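Tyrosine-protein phosphatase YwqE (Bacillus subtilis, PDB 3QY6) removes phosphate from phosphotyrosine in the proteins YwqD, YwqF and Ssb, as a manganese-dependent metallohydrolase of the CpsB/CapC family. Local coordinates at residues A[81-86]-A[107-112]. Sequence-based numbering, arbitrary orientation.
Sequences IRIYGE and IEFPFD. With FE (Fe (III) ion), chain B.
R82 and E108 meet at the ends of two adjacent parallel strands, 80-82 and 104-108, which helix 87-92 links into a beta-alpha-beta unit of the TIM-barrel-like fold of metallo-dependent hydrolases. The backbone pairing brackets E108. Its N-H donates to I81 O at 2.7 Å in a nearly straight bond, and its carbonyl oxygen accepts from I83 N at 2.9 Å, just past the end of strand 80-82. Both polar backbone atoms of this metal ligand are thus engaged by the neighbouring segment. In addition, E108 O lies 3.4 Å from R82 CA in a CA-H...O contact.

The carboxylate divides its oxygens between two partners. E108 OE1 binds the iron(III) ion at 2.2 Å, a site to which E80, H136 and modelled waters, one of them doubtfully close to the metal, also contribute, while OE2 is held by R82 in a salt bridge. The arginine presents itself side-on, with NE at 2.7 Å and NH2 at 3.0 Å both donating to E108 OE2; both bonds are bent, the one from NH2 more so. The oxygen lies near the guanidinium plane, yet both nitrogens reach it from the same face of the carboxylate, the two planes being turned 49° apart. Bent at chi2 and chi3, the arginine folds back over E108, and P110 CA lies over one guanidinium face. This double grip probably restrains rotation of the carboxylate.

Just beyond the strand ends, and on the I107 side of the pair, the contact is apolar. I83 CB rests 3.7 Å from I107 CG2, and I83 CG2 touches P110 CD. With CG1 anti to the backbone N (chi1 -168°), the longer branch of I83 reaches the edge of the F109 ring, its CD1 3.8 Å from F109 CE1.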
loop_
_atom_site.group_PDB
_atom_site.type_symbol
_atom_site.label_atom_id
_atom_site.label_comp_id
_atom_site.label_asym_id
_atom_site.label_seq_id
_atom_site.Cartn_x
_atom_site.Cartn_y
_atom_site.Cartn_z
ATOM N N ILE A 81 5.247 5.289 5.019
ATOM C CA ILE A 81 6.493 5.811 5.571
ATOM C C ILE A 81 7.506 6.035 4.468
ATOM O O ILE A 81 8.042 5.087 3.873
ATOM C CB ILE A 81 7.033 4.885 6.693
ATOM C CG1 ILE A 81 6.022 4.789 7.837
ATOM C CG2 ILE A 81 8.410 5.365 7.212
ATOM C CD1 ILE A 81 6.149 3.473 8.671
ATOM N N ARG A 82 7.755 7.301 4.159
ATOM C CA ARG A 82 8.874 7.596 3.281
ATOM C C ARG A 82 10.160 7.143 3.962
ATOM O O ARG A 82 10.491 7.557 5.084
ATOM C CB ARG A 82 8.927 9.073 2.897
ATOM C CG ARG A 82 10.158 9.461 2.037
ATOM C CD ARG A 82 10.062 9.056 0.535
ATOM N NE ARG A 82 8.799 9.449 -0.080
ATOM C CZ ARG A 82 8.482 10.671 -0.507
ATOM N NH1 ARG A 82 9.336 11.680 -0.410
ATOM N NH2 ARG A 82 7.288 10.882 -1.044
ATOM N N ILE A 83 10.873 6.270 3.262
ATOM C CA ILE A 83 12.032 5.601 3.810
ATOM C C ILE A 83 13.050 6.608 4.346
ATOM O O ILE A 83 13.275 7.667 3.737
ATOM C CB ILE A 83 12.676 4.662 2.786
ATOM C CG1 ILE A 83 13.706 3.749 3.460
ATOM C CG2 ILE A 83 13.297 5.455 1.602
ATOM C CD1 ILE A 83 14.164 2.561 2.618
ATOM N N TYR A 84 13.594 6.303 5.517
ATOM C CA TYR A 84 14.789 6.978 6.018
ATOM C C TYR A 84 15.619 6.000 6.822
ATOM O O TYR A 84 15.161 4.892 7.141
ATOM C CB TYR A 84 14.454 8.228 6.837
ATOM C CG TYR A 84 13.597 8.030 8.064
ATOM C CD1 TYR A 84 12.226 7.752 7.948
ATOM C CD2 TYR A 84 14.138 8.173 9.354
ATOM C CE1 TYR A 84 11.426 7.598 9.083
ATOM C CE2 TYR A 84 13.349 8.029 10.497
ATOM C CZ TYR A 84 11.990 7.733 10.354
ATOM O OH TYR A 84 11.203 7.575 11.463
ATOM N N GLY A 85 16.854 6.399 7.123
ATOM C CA GLY A 85 17.823 5.491 7.752
ATOM C C GLY A 85 17.411 4.898 9.093
ATOM O O GLY A 85 17.832 3.790 9.445
ATOM N N GLU A 86 16.571 5.625 9.826
ATOM C CA GLU A 86 16.300 5.327 11.233
ATOM C C GLU A 86 14.908 4.741 11.483
ATOM O O GLU A 86 14.366 4.868 12.580
ATOM C CB GLU A 86 16.482 6.586 12.089
ATOM C CG GLU A 86 17.922 7.109 12.167
ATOM C CD GLU A 86 18.437 7.665 10.842
ATOM O OE1 GLU A 86 17.793 8.586 10.277
ATOM O OE2 GLU A 86 19.489 7.180 10.363
ATOM N N ILE A 107 6.474 0.957 3.511
ATOM C CA ILE A 107 7.609 1.840 3.274
ATOM C C ILE A 107 7.680 2.332 1.816
ATOM O O ILE A 107 7.648 1.541 0.867
ATOM C CB ILE A 107 8.920 1.134 3.682
ATOM C CG1 ILE A 107 8.903 0.775 5.182
ATOM C CG2 ILE A 107 10.140 2.009 3.357
ATOM C CD1 ILE A 107 9.942 -0.287 5.555
ATOM N N GLU A 108 7.795 3.660 1.639
ATOM C CA GLU A 108 7.804 4.255 0.311
ATOM C C GLU A 108 9.197 4.795 -0.058
ATOM O O GLU A 108 9.787 5.534 0.705
ATOM C CB GLU A 108 6.820 5.440 0.262
ATOM C CG GLU A 108 6.681 6.076 -1.133
ATOM C CD GLU A 108 6.105 7.487 -1.078
ATOM O OE1 GLU A 108 5.374 7.872 -2.018
ATOM O OE2 GLU A 108 6.388 8.198 -0.098
ATOM N N PHE A 109 9.676 4.463 -1.243
ATOM C CA PHE A 109 10.928 5.026 -1.731
ATOM C C PHE A 109 10.647 6.423 -2.294
ATOM O O PHE A 109 9.523 6.715 -2.714
ATOM C CB PHE A 109 11.564 4.140 -2.800
ATOM C CG PHE A 109 11.938 2.746 -2.326
ATOM C CD1 PHE A 109 12.435 2.523 -1.036
ATOM C CD2 PHE A 109 11.863 1.680 -3.207
ATOM C CE1 PHE A 109 12.804 1.235 -0.634
ATOM C CE2 PHE A 109 12.223 0.390 -2.813
ATOM C CZ PHE A 109 12.703 0.175 -1.525
ATOM N N PRO A 110 11.668 7.294 -2.318
ATOM C CA PRO A 110 11.482 8.538 -3.087
ATOM C C PRO A 110 11.130 8.200 -4.532
ATOM O O PRO A 110 11.543 7.145 -5.050
ATOM C CB PRO A 110 12.859 9.227 -3.032
ATOM C CG PRO A 110 13.719 8.416 -2.153
ATOM C CD PRO A 110 13.016 7.146 -1.754
ATOM N N PHE A 111 10.399 9.088 -5.203
ATOM C CA PHE A 111 9.852 8.754 -6.530
ATOM C C PHE A 111 10.905 8.408 -7.588
ATOM O O PHE A 111 10.643 7.595 -8.468
ATOM C CB PHE A 111 8.914 9.858 -7.054
ATOM C CG PHE A 111 9.630 11.018 -7.720
ATOM C CD1 PHE A 111 9.660 11.134 -9.108
ATOM C CD2 PHE A 111 10.271 11.989 -6.952
ATOM C CE1 PHE A 111 10.320 12.205 -9.724
ATOM C CE2 PHE A 111 10.936 13.069 -7.560
ATOM C CZ PHE A 111 10.954 13.175 -8.940
ATOM N N ASP A 112 12.085 9.037 -7.508
ATOM C CA ASP A 112 13.108 8.886 -8.561
ATOM C C ASP A 112 14.259 7.909 -8.275
ATOM O O ASP A 112 15.136 7.752 -9.115
ATOM C CB ASP A 112 13.697 10.252 -8.968
ATOM C CG ASP A 112 14.122 11.097 -7.777
ATOM O OD1 ASP A 112 14.195 10.597 -6.628
ATOM O OD2 ASP A 112 14.376 12.302 -7.986
HETATM FE FE FE B . 3.318 7.134 -2.313
HETATM O O HOH W 1 1.061 6.331 -1.960
HETATM O O HOH W 2 3.310 8.685 -3.881
HETATM O O HOH W 3 2.877 8.652 -1.503
#